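Local coordinates for G protein coupled receptor (Arabidopsis thaliana, PDB 3T33) that may take part in abscisic acid signalling, binds a zinc ion and is built on the all-helical scaffold of the LanC-like family, at residues 40-45 / 356-361; 269-273 / 320-324. One frame throughout, in Å; residues are numbered along the deposited sequence.

In the fold
In the helical toroid of a LanC-like protein, contacts between segments distant in sequence join neighbouring parts, and this chain offers two. Near the N terminus, 40-45, at the turn from helix 36-42 into helix 45-69, meets helix 353-375: contact 1 closes a loop of 310 intervening residues, 192 of them helical. Contact 2 is nested inside it, enclosing 46 residues, and ties the loop after helix 250-265 to the end of helix 308-324. Their centres lie 22 Å apart, yet the two touch: Trp322 CE3 is 3.5 Å from Arg358 CG, and Trp322 CH2 is 3.8 Å from Ala361 CB. Glu17 hydrogen-bonds to Trp322 and forms a salt bridge with Arg358.

Contact 1 (40-45 / 356-361); sequences LLSLPY and LYRAKA
In the alpha/alpha toroid of LanC-like proteins, the bend between helices 36-42 and 45-69 packs on helix 353-375, and here a lysine donates hydrogen bonds to the backbone of the bend. Helix 36-42 ends at Ser42; Leu43 departs from helical angles (-44/133), Pro44 (-68/150) takes the N-cap position, and helix 45-69 starts at Tyr45. Against this bend lies segment 356-361, all helical, within helix 353-375, closest in backbone at Leu41 and Ala361, whose CA atoms are 6.2 Å apart. Three residues carry most of the 379 Å² of buried surface: Leu41, Lys360 and Tyr45. Leu41 (mt) lays its CD2 3.3 Å from Ala361 CA and 3.6 Å from Ala361 CB; the same methyl is 4.2 Å from Tyr357 CE1, in an apolar patch. The hydroxyl of Tyr357 is hydrogen-bonded to Pro16. Tyr45, chi1 t, turns its ring to Leu356: CE2 is 3.5 Å from Leu356 CD2, while Leu356 CD1 makes an off-centre CH-pi contact, 4.2 Å from the ring centroid and 29° off the normal. Tyr45 OH is hydrogen-bonded to Met402 O, at the end of helix 392-402. Between these two apolar patches runs Lys360, all four chi angles t, its CB directed toward the bend and its CD at the edge of the Tyr45 ring, 4.5 Å from CD2. Phe48, in the following helix, adds a cation-pi partner. The extended chain delivers the ammonium to carbonyls where the helix gives way: Lys360 NZ donates to Leu41 O at 2.9 Å and to Leu43 O at 2.5 Å.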
loop_
_atom_site.group_PDB
_atom_site.type_symbol
_atom_site.label_atom_id
_atom_site.label_comp_id
_atom_site.label_asym_id
_atom_site.label_seq_id
_atom_site.Cartn_x
_atom_site.Cartn_y
_atom_site.Cartn_z
ATOM N N LEU A 40 -18.620 11.833 13.637
ATOM C CA LEU A 40 -17.885 11.583 12.391
ATOM C C LEU A 40 -18.468 10.368 11.635
ATOM O O LEU A 40 -18.726 10.426 10.433
ATOM C CB LEU A 40 -16.398 11.325 12.689
ATOM C CG LEU A 40 -15.533 12.496 13.108
ATOM C CD1 LEU A 40 -14.113 12.062 13.531
ATOM C CD2 LEU A 40 -15.435 13.322 11.874
ATOM N N LEU A 41 -18.707 9.272 12.342
ATOM C CA LEU A 41 -19.115 8.061 11.649
ATOM C C LEU A 41 -20.479 8.208 10.978
ATOM O O LEU A 41 -20.716 7.602 9.944
ATOM C CB LEU A 41 -19.110 6.860 12.598
ATOM C CG LEU A 41 -17.721 6.437 13.111
ATOM C CD1 LEU A 41 -17.864 5.562 14.326
ATOM C CD2 LEU A 41 -16.990 5.690 12.047
ATOM N N SER A 42 -21.368 9.001 11.575
ATOM C CA SER A 42 -22.738 9.228 11.078
ATOM C C SER A 42 -22.752 10.158 9.863
ATOM O O SER A 42 -23.658 10.106 9.043
ATOM C CB SER A 42 -23.633 9.844 12.181
ATOM O OG SER A 42 -23.595 9.110 13.407
ATOM N N LEU A 43 -21.757 11.033 9.786
ATOM C CA LEU A 43 -21.599 12.010 8.711
ATOM C C LEU A 43 -21.841 11.426 7.286
ATOM O O LEU A 43 -21.369 10.312 6.963
ATOM C CB LEU A 43 -20.206 12.552 8.819
ATOM C CG LEU A 43 -19.897 14.036 8.934
ATOM C CD1 LEU A 43 -20.836 14.817 9.881
ATOM C CD2 LEU A 43 -18.433 14.202 9.383
ATOM N N PRO A 44 -22.648 12.145 6.458
ATOM C CA PRO A 44 -22.732 11.681 5.088
ATOM C C PRO A 44 -21.359 11.890 4.350
ATOM O O PRO A 44 -20.581 12.805 4.657
ATOM C CB PRO A 44 -23.878 12.512 4.492
ATOM C CG PRO A 44 -24.006 13.673 5.333
ATOM C CD PRO A 44 -23.351 13.433 6.649
ATOM N N TYR A 45 -21.094 11.014 3.401
ATOM C CA TYR A 45 -19.788 10.909 2.808
ATOM C C TYR A 45 -19.235 12.211 2.234
ATOM O O TYR A 45 -18.077 12.518 2.427
ATOM C CB TYR A 45 -19.725 9.777 1.810
ATOM C CG TYR A 45 -18.300 9.291 1.703
ATOM C CD1 TYR A 45 -17.447 9.745 0.687
ATOM C CD2 TYR A 45 -17.771 8.422 2.665
ATOM C CE1 TYR A 45 -16.110 9.302 0.631
ATOM C CE2 TYR A 45 -16.442 8.012 2.617
ATOM C CZ TYR A 45 -15.643 8.444 1.598
ATOM O OH TYR A 45 -14.373 7.990 1.585
ATOM N N LEU A 356 -16.851 0.324 2.720
ATOM C CA LEU A 356 -16.595 1.805 2.823
ATOM C C LEU A 356 -16.753 2.339 4.238
ATOM O O LEU A 356 -15.915 3.146 4.789
ATOM C CB LEU A 356 -17.592 2.597 2.012
ATOM C CG LEU A 356 -17.152 3.906 1.349
ATOM C CD1 LEU A 356 -18.313 4.865 1.240
ATOM C CD2 LEU A 356 -15.925 4.571 1.963
ATOM N N TYR A 357 -17.842 1.881 4.844
ATOM C CA TYR A 357 -18.062 2.248 6.215
ATOM C C TYR A 357 -16.894 1.822 7.121
ATOM O O TYR A 357 -16.505 2.540 8.039
ATOM C CB TYR A 357 -19.368 1.657 6.740
ATOM C CG TYR A 357 -19.481 1.918 8.176
ATOM C CD1 TYR A 357 -19.813 3.186 8.657
ATOM C CD2 TYR A 357 -19.150 0.946 9.075
ATOM C CE1 TYR A 357 -19.866 3.439 10.022
ATOM C CE2 TYR A 357 -19.178 1.194 10.376
ATOM C CZ TYR A 357 -19.551 2.425 10.862
ATOM O OH TYR A 357 -19.559 2.580 12.252
ATOM N N ARG A 358 -16.372 0.626 6.900
ATOM C CA ARG A 358 -15.251 0.163 7.691
ATOM C C ARG A 358 -13.988 1.004 7.482
ATOM O O ARG A 358 -13.302 1.279 8.444
ATOM C CB ARG A 358 -15.032 -1.339 7.532
ATOM C CG ARG A 358 -16.065 -2.144 8.331
ATOM C CD ARG A 358 -15.915 -3.634 8.066
ATOM N NE ARG A 358 -16.893 -4.373 8.848
ATOM C CZ ARG A 358 -16.908 -5.690 9.018
ATOM N NH1 ARG A 358 -15.991 -6.454 8.461
ATOM N NH2 ARG A 358 -17.872 -6.226 9.738
ATOM N N ALA A 359 -13.749 1.452 6.258
ATOM C CA ALA A 359 -12.602 2.316 5.957
ATOM C C ALA A 359 -12.904 3.659 6.602
ATOM O O ALA A 359 -12.055 4.282 7.218
ATOM C CB ALA A 359 -12.403 2.492 4.418
ATOM N N LYS A 360 -14.144 4.068 6.516
ATOM C CA LYS A 360 -14.536 5.329 7.150
ATOM C C LYS A 360 -14.315 5.298 8.670
ATOM O O LYS A 360 -13.835 6.261 9.272
ATOM C CB LYS A 360 -15.990 5.665 6.737
ATOM C CG LYS A 360 -16.736 6.676 7.500
ATOM C CD LYS A 360 -18.147 6.861 6.860
ATOM C CE LYS A 360 -18.860 8.120 7.406
ATOM N NZ LYS A 360 -20.313 8.034 7.145
ATOM N N ALA A 361 -14.629 4.175 9.298
ATOM C CA ALA A 361 -14.424 4.061 10.748
ATOM C C ALA A 361 -12.928 4.120 11.082
ATOM O O ALA A 361 -12.533 4.767 12.042
ATOM C CB ALA A 361 -15.029 2.765 11.284
#

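Contact 2 (269-273 / 320-324); sequences PSGNY and VVWSR
The last turn of a helix can pack against a neighbouring loop, as 320-324 packs on 269-273. The loop has no regular secondary structure: Pro269 (-51/-31) and Ser270 (-71/-14) carry angles like those at the centre of a type I turn, Gly271 takes a positive phi (96/-17) and Asn272 (-62/161) leads out extended. Val320 opens the helical segment, and its CA and that of Asn272, 6.3 Å apart, are the closest CA pair. With chi1 t, it directs CG2 at the backbone, 3.7 Å from Gly271 C and 3.9 Å from both Ser270 O and Asn272 N, while CG1 lies 4.0 Å from Asn272 CB. A side chain on Gly271 would be tight against CG2 and jammed against the preceding carbonyl. Val321 and Trp322 turn to other neighbours, Val321 to helix 336-350 and Trp322 to Arg358. One turn on from Val320, Arg324 N donates to Val320 O at 2.8 Å, and the Arg324 side chain returns to the loop. Chi1 m, chi2 t and chi3 p fold it so that NH1 sits 3.6 Å from Asn272 CB and 3.2 Å from Ser270 OG. Asp282 joins the two sides, in a salt bridge with Arg324 NH2 and a hydrogen bond with Ser270 OG; that OG also accepts a weak ST-turn bond from Asn272 N (3.4 Å). The Asn272 side chain lies about 13 Å from the zinc, and the contact, which takes no part in that site, is peripheral loop-to-helix packing in the LanC-like alpha/alpha toroid.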
loop_
_atom_site.group_PDB
_atom_site.type_symbol
_atom_site.label_atom_id
_atom_site.label_comp_id
_atom_site.label_asym_id
_atom_site.label_seq_id
_atom_site.Cartn_x
_atom_site.Cartn_y
_atom_site.Cartn_z
ATOM N N PRO A 269 -5.871 -20.802 13.032
ATOM C CA PRO A 269 -7.259 -20.988 13.470
ATOM C C PRO A 269 -8.034 -19.640 13.626
ATOM O O PRO A 269 -9.252 -19.602 13.421
ATOM C CB PRO A 269 -7.115 -21.713 14.828
ATOM C CG PRO A 269 -5.558 -21.727 15.171
ATOM C CD PRO A 269 -4.931 -21.674 13.778
ATOM N N SER A 270 -7.344 -18.560 13.987
ATOM C CA SER A 270 -7.971 -17.218 14.036
ATOM C C SER A 270 -8.299 -16.589 12.652
ATOM O O SER A 270 -9.047 -15.595 12.589
ATOM C CB SER A 270 -7.088 -16.252 14.817
ATOM O OG SER A 270 -5.999 -15.877 14.001
ATOM N N GLY A 271 -7.743 -17.143 11.564
ATOM C CA GLY A 271 -7.969 -16.623 10.213
ATOM C C GLY A 271 -6.846 -15.664 9.755
ATOM O O GLY A 271 -6.731 -15.354 8.569
ATOM N N ASN A 272 -6.048 -15.170 10.701
ATOM C CA ASN A 272 -4.801 -14.483 10.387
ATOM C C ASN A 272 -3.806 -15.382 9.669
ATOM O O ASN A 272 -3.984 -16.616 9.630
ATOM C CB ASN A 272 -4.191 -13.830 11.636
ATOM C CG ASN A 272 -3.064 -12.806 11.285
ATOM O OD1 ASN A 272 -2.207 -12.493 12.111
ATOM N ND2 ASN A 272 -3.063 -12.323 10.052
ATOM N N TYR A 273 -2.834 -14.753 8.999
ATOM C CA TYR A 273 -1.819 -15.435 8.155
ATOM C C TYR A 273 -0.437 -15.404 8.854
ATOM O O TYR A 273 -0.054 -14.409 9.500
ATOM C CB TYR A 273 -1.748 -14.793 6.750
ATOM C CG TYR A 273 -2.919 -15.169 5.915
ATOM C CD1 TYR A 273 -4.163 -14.573 6.115
ATOM C CD2 TYR A 273 -2.826 -16.198 4.957
ATOM C CE1 TYR A 273 -5.277 -14.945 5.351
ATOM C CE2 TYR A 273 -3.932 -16.601 4.209
ATOM C CZ TYR A 273 -5.164 -15.967 4.424
ATOM O OH TYR A 273 -6.268 -16.346 3.712
ATOM N N VAL A 320 -10.541 -10.319 10.133
ATOM C CA VAL A 320 -9.390 -10.259 11.033
ATOM C C VAL A 320 -8.870 -8.828 11.198
ATOM O O VAL A 320 -8.570 -8.351 12.318
ATOM C CB VAL A 320 -8.296 -11.095 10.436
ATOM C CG1 VAL A 320 -7.014 -10.990 11.285
ATOM C CG2 VAL A 320 -8.826 -12.529 10.264
ATOM N N VAL A 321 -8.756 -8.124 10.071
ATOM C CA VAL A 321 -8.447 -6.669 10.130
ATOM C C VAL A 321 -9.522 -5.879 10.912
ATOM O O VAL A 321 -9.216 -5.037 11.787
ATOM C CB VAL A 321 -8.239 -6.110 8.722
ATOM C CG1 VAL A 321 -7.624 -4.701 8.812
ATOM C CG2 VAL A 321 -7.276 -7.055 7.969
ATOM N N TRP A 322 -10.788 -6.179 10.657
ATOM C CA TRP A 322 -11.816 -5.441 11.391
ATOM C C TRP A 322 -11.698 -5.628 12.900
ATOM O O TRP A 322 -11.870 -4.653 13.655
ATOM C CB TRP A 322 -13.220 -5.744 10.862
ATOM C CG TRP A 322 -14.325 -4.972 11.492
ATOM C CD1 TRP A 322 -15.379 -5.498 12.158
ATOM C CD2 TRP A 322 -14.527 -3.534 11.488
ATOM N NE1 TRP A 322 -16.196 -4.494 12.597
ATOM C CE2 TRP A 322 -15.713 -3.285 12.196
ATOM C CE3 TRP A 322 -13.803 -2.441 10.975
ATOM C CZ2 TRP A 322 -16.236 -1.970 12.400
ATOM C CZ3 TRP A 322 -14.312 -1.116 11.178
ATOM C CH2 TRP A 322 -15.519 -0.909 11.880
ATOM N N SER A 323 -11.384 -6.831 13.380
ATOM C CA SER A 323 -11.286 -6.953 14.838
ATOM C C SER A 323 -9.921 -6.694 15.429
ATOM O O SER A 323 -9.821 -6.198 16.559
ATOM C CB SER A 323 -11.845 -8.285 15.355
ATOM O OG SER A 323 -10.912 -9.321 15.162
ATOM N N ARG A 324 -8.861 -6.975 14.694
ATOM C CA ARG A 324 -7.529 -6.808 15.292
ATOM C C ARG A 324 -6.669 -5.762 14.573
ATOM O O ARG A 324 -5.505 -5.580 14.939
ATOM C CB ARG A 324 -6.792 -8.148 15.309
ATOM C CG ARG A 324 -7.413 -9.264 16.214
ATOM C CD ARG A 324 -6.904 -10.675 15.780
ATOM N NE ARG A 324 -5.472 -10.820 16.038
ATOM C CZ ARG A 324 -4.727 -11.843 15.634
ATOM N NH1 ARG A 324 -5.243 -12.870 14.950
ATOM N NH2 ARG A 324 -3.439 -11.848 15.943
#